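PDB 2POZ: putative dehydratase from Mesorhizobium loti, which is of uncertain function but probably acts as a lyase, having the two-domain architecture of the mandelate racemase and muconate lactonizing enzyme family. Local coordinates for residues 140-145 against 193-198; 21-26 against 93-98; 117-122 against 360-365. One frame throughout, in Å; residues are numbered along the deposited sequence.

Contact 1. Residues 140-145 against 193-198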
loop_
_atom_site.group_PDB
_atom_site.type_symbol
_atom_site.label_atom_id
_atom_site.label_comp_id
_atom_site.label_asym_id
_atom_site.label_seq_id
_atom_site.Cartn_x
_atom_site.Cartn_y
_atom_site.Cartn_z
ATOM N N GLU A 140 0.723 33.961 33.983
ATOM C CA GLU A 140 0.021 34.949 33.174
ATOM C C GLU A 140 -1.038 34.238 32.329
ATOM O O GLU A 140 -2.087 34.806 32.025
ATOM C CB GLU A 140 1.011 35.724 32.293
ATOM C CG GLU A 140 2.030 36.500 33.133
ATOM C CD GLU A 140 3.073 37.232 32.308
ATOM O OE1 GLU A 140 3.512 36.694 31.268
ATOM O OE2 GLU A 140 3.471 38.344 32.719
ATOM N N PHE A 141 -0.766 32.993 31.952
ATOM C CA PHE A 141 -1.744 32.234 31.188
ATOM C C PHE A 141 -2.911 31.951 32.125
ATOM O O PHE A 141 -4.064 32.020 31.716
ATOM C CB PHE A 141 -1.130 30.931 30.664
ATOM C CG PHE A 141 -0.583 31.047 29.268
ATOM C CD1 PHE A 141 -1.396 30.791 28.167
ATOM C CD2 PHE A 141 0.728 31.466 29.053
ATOM C CE1 PHE A 141 -0.912 30.951 26.869
ATOM C CE2 PHE A 141 1.225 31.631 27.765
ATOM C CZ PHE A 141 0.408 31.373 26.669
ATOM N N ALA A 142 -2.608 31.665 33.391
ATOM C CA ALA A 142 -3.649 31.388 34.381
ATOM C C ALA A 142 -4.567 32.598 34.580
ATOM O O ALA A 142 -5.792 32.451 34.657
ATOM C CB ALA A 142 -3.021 30.981 35.713
ATOM N N ARG A 143 -3.979 33.787 34.664
ATOM C CA ARG A 143 -4.761 35.011 34.835
ATOM C C ARG A 143 -5.577 35.314 33.582
ATOM O O ARG A 143 -6.678 35.837 33.665
ATOM C CB ARG A 143 -3.851 36.224 35.099
ATOM C CG ARG A 143 -3.099 36.230 36.421
ATOM C CD ARG A 143 -4.041 36.276 37.620
ATOM N NE ARG A 143 -5.184 37.170 37.425
ATOM C CZ ARG A 143 -5.118 38.491 37.252
ATOM N NH1 ARG A 143 -3.954 39.130 37.243
ATOM N NH2 ARG A 143 -6.239 39.180 37.082
ATOM N N ALA A 144 -5.016 34.996 32.423
ATOM C CA ALA A 144 -5.671 35.270 31.148
ATOM C C ALA A 144 -7.001 34.555 30.902
ATOM O O ALA A 144 -7.827 35.054 30.136
ATOM C CB ALA A 144 -4.707 34.972 30.006
ATOM N N VAL A 145 -7.221 33.398 31.531
ATOM C CA VAL A 145 -8.479 32.668 31.314
ATOM C C VAL A 145 -9.671 33.367 31.966
ATOM O O VAL A 145 -10.819 33.175 31.558
ATOM C CB VAL A 145 -8.434 31.219 31.879
ATOM C CG1 VAL A 145 -7.181 30.492 31.388
ATOM C CG2 VAL A 145 -8.494 31.242 33.405
ATOM N N ARG A 193 -5.397 24.703 32.571
ATOM C CA ARG A 193 -6.304 23.676 33.074
ATOM C C ARG A 193 -6.627 23.936 34.543
ATOM O O ARG A 193 -7.796 23.931 34.942
ATOM C CB ARG A 193 -5.686 22.279 32.920
ATOM C CG ARG A 193 -6.465 21.157 33.633
ATOM C CD ARG A 193 -7.960 21.191 33.287
ATOM N NE ARG A 193 -8.238 20.735 31.928
ATOM C CZ ARG A 193 -9.356 21.006 31.259
ATOM N NH1 ARG A 193 -10.314 21.743 31.815
ATOM N NH2 ARG A 193 -9.529 20.528 30.035
ATOM N N ASP A 194 -5.590 24.181 35.341
ATOM C CA ASP A 194 -5.771 24.435 36.765
ATOM C C ASP A 194 -6.635 25.658 37.039
ATOM O O ASP A 194 -7.467 25.638 37.937
ATOM C CB ASP A 194 -4.415 24.599 37.463
ATOM C CG ASP A 194 -3.572 23.332 37.417
ATOM O OD1 ASP A 194 -4.142 22.241 37.206
ATOM O OD2 ASP A 194 -2.341 23.424 37.605
ATOM N N ALA A 195 -6.439 26.721 36.264
ATOM C CA ALA A 195 -7.211 27.941 36.449
ATOM C C ALA A 195 -8.627 27.839 35.889
ATOM O O ALA A 195 -9.559 28.417 36.444
ATOM C CB ALA A 195 -6.485 29.122 35.809
ATOM N N ALA A 196 -8.796 27.104 34.796
ATOM C CA ALA A 196 -10.120 26.980 34.201
ATOM C C ALA A 196 -11.004 25.985 34.939
ATOM O O ALA A 196 -12.220 26.144 34.983
ATOM C CB ALA A 196 -10.000 26.579 32.735
ATOM N N GLY A 197 -10.391 24.967 35.528
ATOM C CA GLY A 197 -11.168 23.956 36.218
ATOM C C GLY A 197 -11.379 22.785 35.272
ATOM O O GLY A 197 -11.101 22.904 34.080
ATOM N N PRO A 198 -11.884 21.646 35.764
ATOM C CA PRO A 198 -12.118 20.451 34.939
ATOM C C PRO A 198 -13.270 20.503 33.934
ATOM O O PRO A 198 -13.328 19.687 33.014
ATOM C CB PRO A 198 -12.335 19.361 35.984
ATOM C CG PRO A 198 -13.083 20.109 37.060
ATOM C CD PRO A 198 -12.292 21.407 37.164
#
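Near the helix end where Ala195 meets Ala142 and Val145, Arg193 NH1 gives a hydrogen bond of 2.7 Å to Gly197 O. That oxygen lies at the edge of the guanidinium, only 5° from its plane, and the nitrogen in turn lies in the carbonyl plane. NH1 also reaches Ile200 O, while NE and NH2 hold the carbonyls of Leu225 and Asp226, a set of bonds that fixes the rotation of the guanidinium. At Gly197 the backbone leaves helix 179-196 with a positive phi of 97°.

Across the contact the methyl of Ala195 is received by residues three positions apart. Its CB lies 3.6 Å from Ala142 O and 3.9 Å from Ala142 CB, and Val145 CG2 meets the same methyl at 3.8 Å. Val145 has this branch between its backbone N and carbonyl carbon, with CG1 turned anti to the carbonyl carbon (chi1 -50°). Helix 138-144 comes before strand 155-158 in the chain and helix 179-196 after it; the two pack side by side on the outside of the (β/α)7β barrel, the modified TIM barrel of the enolase superfamily. Val145 lies deeper than Ala195, touching Leu156 of that strand and Val192 of the facing helix. Phe141 likewise packs on Val192 and on Phe158 of the strand.

Contact 2. Residues 21-26 against 93-98; sequences VLVEIS and ISAIEQ
Strand 21-26 packs against helix 93-98, with the two segment axes 8.3 Å apart at closest approach and crossing at -40°, and Val23 and Ala95 form the closest backbone pair, their CA atoms 6.5 Å apart. This is sheet-on-helix packing in the N-terminal α+β capping domain of the enolase superfamily, where an antiparallel sheet is backed by helices. The strand lies inside that sheet: Val23 and Ile25 pair through their backbones with Gly35 and Gly33 of one neighbour, Leu22 and Glu24 with Tyr11 and Asn9 of the other.

Val23 and Ile25, two positions apart, both point toward the helix. Val23 presses one branch, CG1, against the backbone as well as the side chain of Ala95: the methyl is 3.5 Å from Ala95 O and 3.9 Å from Ala95 CB. A chi1 of 67° sets CG1 between the backbone N and carbonyl carbon and leaves CG2 anti to N. The small Ala95 side chain lets the valine come close to the helix backbone. Val8 of strand 5-12 and Ile52 of helix 45-59 pack against Val23 as well.

Farther along, Ile96 extends the apolar surface toward Leu55 and Met75 of two other helices of the domain. On another side of the helix, Glu97 accepts bonds from the backbone N of Leu287 and Met288, joining this domain to the barrel at helix 287-298. Ile25 meets Ile96 through its extended arm (chi2 174°), which carries CD1 to 3.9 Å from Ile96 O and 4.3 Å from Ile96 CG2.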
loop_
_atom_site.group_PDB
_atom_site.type_symbol
_atom_site.label_atom_id
_atom_site.label_comp_id
_atom_site.label_asym_id
_atom_site.label_seq_id
_atom_site.Cartn_x
_atom_site.Cartn_y
_atom_site.Cartn_z
ATOM N N VAL A 21 -9.140 42.669 4.960
ATOM C CA VAL A 21 -9.169 43.041 3.553
ATOM C C VAL A 21 -10.594 42.754 3.112
ATOM O O VAL A 21 -11.050 41.612 3.186
ATOM C CB VAL A 21 -8.165 42.195 2.737
ATOM C CG1 VAL A 21 -8.213 42.584 1.261
ATOM C CG2 VAL A 21 -6.745 42.405 3.291
ATOM N N LEU A 22 -11.303 43.793 2.681
ATOM C CA LEU A 22 -12.689 43.634 2.276
ATOM C C LEU A 22 -12.925 44.016 0.829
ATOM O O LEU A 22 -12.148 44.759 0.236
ATOM C CB LEU A 22 -13.605 44.501 3.143
ATOM C CG LEU A 22 -13.356 44.649 4.640
ATOM C CD1 LEU A 22 -14.405 45.620 5.193
ATOM C CD2 LEU A 22 -13.425 43.312 5.346
ATOM N N VAL A 23 -14.016 43.501 0.275
ATOM C CA VAL A 23 -14.397 43.810 -1.088
ATOM C C VAL A 23 -15.888 44.137 -1.087
ATOM O O VAL A 23 -16.660 43.565 -0.318
ATOM C CB VAL A 23 -14.126 42.624 -2.055
ATOM C CG1 VAL A 23 -15.035 41.442 -1.725
ATOM C CG2 VAL A 23 -14.357 43.069 -3.498
ATOM N N GLU A 24 -16.276 45.094 -1.922
ATOM C CA GLU A 24 -17.666 45.481 -2.050
ATOM C C GLU A 24 -17.966 45.497 -3.536
ATOM O O GLU A 24 -17.328 46.230 -4.290
ATOM C CB GLU A 24 -17.918 46.879 -1.485
ATOM C CG GLU A 24 -19.356 47.327 -1.684
ATOM C CD GLU A 24 -19.577 48.788 -1.336
ATOM O OE1 GLU A 24 -19.002 49.669 -2.020
ATOM O OE2 GLU A 24 -20.331 49.045 -0.377
ATOM N N ILE A 25 -18.933 44.690 -3.953
ATOM C CA ILE A 25 -19.304 44.618 -5.362
ATOM C C ILE A 25 -20.610 45.369 -5.584
ATOM O O ILE A 25 -21.616 45.069 -4.947
ATOM C CB ILE A 25 -19.493 43.147 -5.815
ATOM C CG1 ILE A 25 -18.182 42.373 -5.645
ATOM C CG2 ILE A 25 -19.968 43.100 -7.271
ATOM C CD1 ILE A 25 -18.317 40.871 -5.922
ATOM N N SER A 26 -20.588 46.345 -6.490
ATOM C CA SER A 26 -21.786 47.125 -6.798
ATOM C C SER A 26 -22.365 46.685 -8.137
ATOM O O SER A 26 -21.623 46.261 -9.021
ATOM C CB SER A 26 -21.450 48.619 -6.858
ATOM O OG SER A 26 -20.999 49.086 -5.600
ATOM N N ILE A 93 -10.347 35.001 -4.282
ATOM C CA ILE A 93 -11.516 34.367 -4.862
ATOM C C ILE A 93 -12.627 34.222 -3.821
ATOM O O ILE A 93 -13.788 34.471 -4.120
ATOM C CB ILE A 93 -11.160 32.989 -5.459
ATOM C CG1 ILE A 93 -10.273 33.203 -6.695
ATOM C CG2 ILE A 93 -12.453 32.214 -5.815
ATOM C CD1 ILE A 93 -9.733 31.928 -7.335
ATOM N N SER A 94 -12.264 33.851 -2.594
ATOM C CA SER A 94 -13.243 33.671 -1.524
ATOM C C SER A 94 -14.006 34.953 -1.217
ATOM O O SER A 94 -15.226 34.938 -1.055
ATOM C CB SER A 94 -12.561 33.200 -0.224
ATOM O OG SER A 94 -11.901 31.960 -0.376
ATOM N N ALA A 95 -13.276 36.059 -1.114
ATOM C CA ALA A 95 -13.891 37.338 -0.800
ATOM C C ALA A 95 -14.935 37.692 -1.855
ATOM O O ALA A 95 -16.048 38.090 -1.534
ATOM C CB ALA A 95 -12.813 38.432 -0.709
ATOM N N ILE A 96 -14.561 37.531 -3.114
ATOM C CA ILE A 96 -15.447 37.825 -4.229
ATOM C C ILE A 96 -16.669 36.912 -4.209
ATOM O O ILE A 96 -17.794 37.379 -4.365
ATOM C CB ILE A 96 -14.689 37.668 -5.573
ATOM C CG1 ILE A 96 -13.728 38.847 -5.742
ATOM C CG2 ILE A 96 -15.680 37.587 -6.745
ATOM C CD1 ILE A 96 -12.722 38.680 -6.844
ATOM N N GLU A 97 -16.439 35.617 -3.996
ATOM C CA GLU A 97 -17.515 34.629 -3.967
ATOM C C GLU A 97 -18.540 34.948 -2.872
ATOM O O GLU A 97 -19.742 34.801 -3.082
ATOM C CB GLU A 97 -16.922 33.217 -3.772
ATOM C CG GLU A 97 -17.922 32.078 -3.973
ATOM C CD GLU A 97 -18.511 31.569 -2.664
ATOM O OE1 GLU A 97 -18.560 32.340 -1.686
ATOM O OE2 GLU A 97 -18.943 30.400 -2.620
ATOM N N GLN A 98 -18.063 35.374 -1.701
ATOM C CA GLN A 98 -18.955 35.740 -0.603
ATOM C C GLN A 98 -19.865 36.890 -1.042
ATOM O O GLN A 98 -21.069 36.873 -0.799
ATOM C CB GLN A 98 -18.158 36.216 0.613
ATOM C CG GLN A 98 -17.427 35.137 1.394
ATOM C CD GLN A 98 -16.350 35.734 2.276
ATOM O OE1 GLN A 98 -16.561 36.771 2.903
ATOM N NE2 GLN A 98 -15.192 35.081 2.331
#

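Contact 3. Residues 117-122 against 360-365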
loop_
_atom_site.group_PDB
_atom_site.type_symbol
_atom_site.label_atom_id
_atom_site.label_comp_id
_atom_site.label_asym_id
_atom_site.label_seq_id
_atom_site.Cartn_x
_atom_site.Cartn_y
_atom_site.Cartn_z
ATOM N N GLY A 117 -30.148 25.353 1.374
ATOM C CA GLY A 117 -30.963 24.240 1.820
ATOM C C GLY A 117 -31.606 24.461 3.173
ATOM O O GLY A 117 -32.056 23.514 3.827
ATOM N N GLY A 118 -31.640 25.712 3.611
ATOM C CA GLY A 118 -32.266 26.013 4.885
ATOM C C GLY A 118 -31.377 25.888 6.107
ATOM O O GLY A 118 -30.219 25.476 6.033
ATOM N N LYS A 119 -31.960 26.236 7.247
ATOM C CA LYS A 119 -31.277 26.225 8.526
ATOM C C LYS A 119 -31.461 24.914 9.290
ATOM O O LYS A 119 -32.457 24.214 9.118
ATOM C CB LYS A 119 -31.813 27.386 9.369
ATOM C CG LYS A 119 -31.191 27.519 10.737
ATOM C CD LYS A 119 -32.082 28.351 11.647
ATOM C CE LYS A 119 -32.343 29.733 11.081
ATOM N NZ LYS A 119 -33.312 30.477 11.937
ATOM N N ILE A 120 -30.485 24.593 10.131
ATOM C CA ILE A 120 -30.531 23.397 10.960
ATOM C C ILE A 120 -30.507 23.816 12.434
ATOM O O ILE A 120 -31.013 23.104 13.300
ATOM C CB ILE A 120 -29.320 22.468 10.702
ATOM C CG1 ILE A 120 -29.436 21.823 9.327
ATOM C CG2 ILE A 120 -29.246 21.392 11.780
ATOM C CD1 ILE A 120 -28.317 20.849 9.026
ATOM N N ARG A 121 -29.925 24.981 12.706
ATOM C CA ARG A 121 -29.817 25.491 14.073
ATOM C C ARG A 121 -30.013 27.012 14.124
ATOM O O ARG A 121 -29.687 27.725 13.170
ATOM C CB ARG A 121 -28.446 25.102 14.657
ATOM C CG ARG A 121 -27.270 25.477 13.763
ATOM C CD ARG A 121 -25.955 24.884 14.256
ATOM N NE ARG A 121 -25.857 23.438 14.034
ATOM C CZ ARG A 121 -25.583 22.863 12.866
ATOM N NH1 ARG A 121 -25.373 23.598 11.778
ATOM N NH2 ARG A 121 -25.507 21.542 12.786
ATOM N N ASP A 122 -30.555 27.508 15.234
ATOM C CA ASP A 122 -30.791 28.945 15.386
ATOM C C ASP A 122 -29.657 29.666 16.105
ATOM O O ASP A 122 -29.658 30.887 16.201
ATOM C CB ASP A 122 -32.094 29.198 16.150
ATOM C CG ASP A 122 -33.306 28.632 15.439
ATOM O OD1 ASP A 122 -33.501 28.943 14.245
ATOM O OD2 ASP A 122 -34.064 27.876 16.078
HETATM N N MSE A 360 -28.142 33.081 14.900
HETATM C CA MSE A 360 -28.033 33.149 13.442
HETATM C C MSE A 360 -28.680 34.446 12.956
HETATM O O MSE A 360 -29.776 34.795 13.385
HETATM C CB MSE A 360 -28.742 31.955 12.789
HETATM C CG MSE A 360 -28.279 30.593 13.289
HETATM SE SE MSE A 360 -26.376 30.312 13.070
HETATM C CE MSE A 360 -25.766 31.036 14.748
ATOM N N PRO A 361 -28.007 35.183 12.061
ATOM C CA PRO A 361 -28.609 36.426 11.579
ATOM C C PRO A 361 -29.796 36.100 10.675
ATOM O O PRO A 361 -29.830 35.032 10.065
ATOM C CB PRO A 361 -27.458 37.089 10.833
ATOM C CG PRO A 361 -26.747 35.925 10.251
ATOM C CD PRO A 361 -26.714 34.936 11.402
ATOM N N ASN A 362 -30.757 37.017 10.593
ATOM C CA ASN A 362 -31.954 36.813 9.778
ATOM C C ASN A 362 -32.077 37.710 8.540
ATOM O O ASN A 362 -32.975 37.514 7.720
ATOM C CB ASN A 362 -33.203 36.993 10.648
ATOM C CG ASN A 362 -33.427 35.829 11.608
ATOM O OD1 ASN A 362 -34.152 35.962 12.595
ATOM N ND2 ASN A 362 -32.821 34.682 11.313
ATOM N N GLY A 363 -31.189 38.685 8.398
ATOM C CA GLY A 363 -31.261 39.567 7.244
ATOM C C GLY A 363 -30.968 38.854 5.933
ATOM O O GLY A 363 -30.371 37.774 5.940
ATOM N N PRO A 364 -31.384 39.424 4.787
ATOM C CA PRO A 364 -31.129 38.791 3.490
ATOM C C PRO A 364 -29.646 38.764 3.114
ATOM O O PRO A 364 -28.853 39.588 3.586
ATOM C CB PRO A 364 -31.982 39.618 2.521
ATOM C CG PRO A 364 -32.067 40.961 3.180
ATOM C CD PRO A 364 -32.252 40.607 4.639
ATOM N N GLY A 365 -29.271 37.811 2.267
ATOM C CA GLY A 365 -27.879 37.702 1.868
ATOM C C GLY A 365 -27.031 37.268 3.050
ATOM O O GLY A 365 -27.401 36.342 3.775
#
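Met360, present as selenomethionine, gives its backbone N to Asp122 O in a hydrogen bond of 3.0 Å. The N-H points almost straight at the oxygen (170°), yet the donor stands above the carbonyl plane, 43° out of it. The side chain approaches the same region: CG turns beside its own backbone N (chi1 -55°) and lies 3.2 Å from both Arg121 O and Asp122 O, a close meeting of a methylene with two carbonyl oxygens. From there the chain bends on to pack against Leu319 and Ala323 of helix 312-324.

Asp122 immediately precedes strand 123-128 and Met360 immediately follows strand 357-359, so their bond lies just beyond the end of this antiparallel pair in the barrel domain. Around it, Lys119 NZ forms a 2.8 Å salt bridge with Asp122 OD1, meeting the oxygen nearly along its C-O axis. Arg121 sends its guanidinium elsewhere, NH1 bonding to the carbonyls of Glu322 and Ile325 at the end of helix 312-324. Farther out, Lys119 packs on Arg67 of the second subunit, and Arg121 on Arg174 of the third.

How the contacts relate
From the N terminus, contact 2 is completed first: residues 21-26 and 93-98 close a loop of 66 residues within the capping domain. The chain then passes through 117-122, the opening half of contact 3, and enters the barrel. There contact 1 closes its own 47-residue loop between helices 138-144 and 179-196 on the outside of the barrel, wholly within the 237 residues that elapse before 360-365 returns to complete contact 3. Contacts 2 and 3 are therefore in series, with nearest atoms about 7 Å apart. Contact 1 lies across the chain's centre from contact 2, their centres 39 Å apart. Contact 3 ties the loop before strand 123-128 to the loop after strand 357-359.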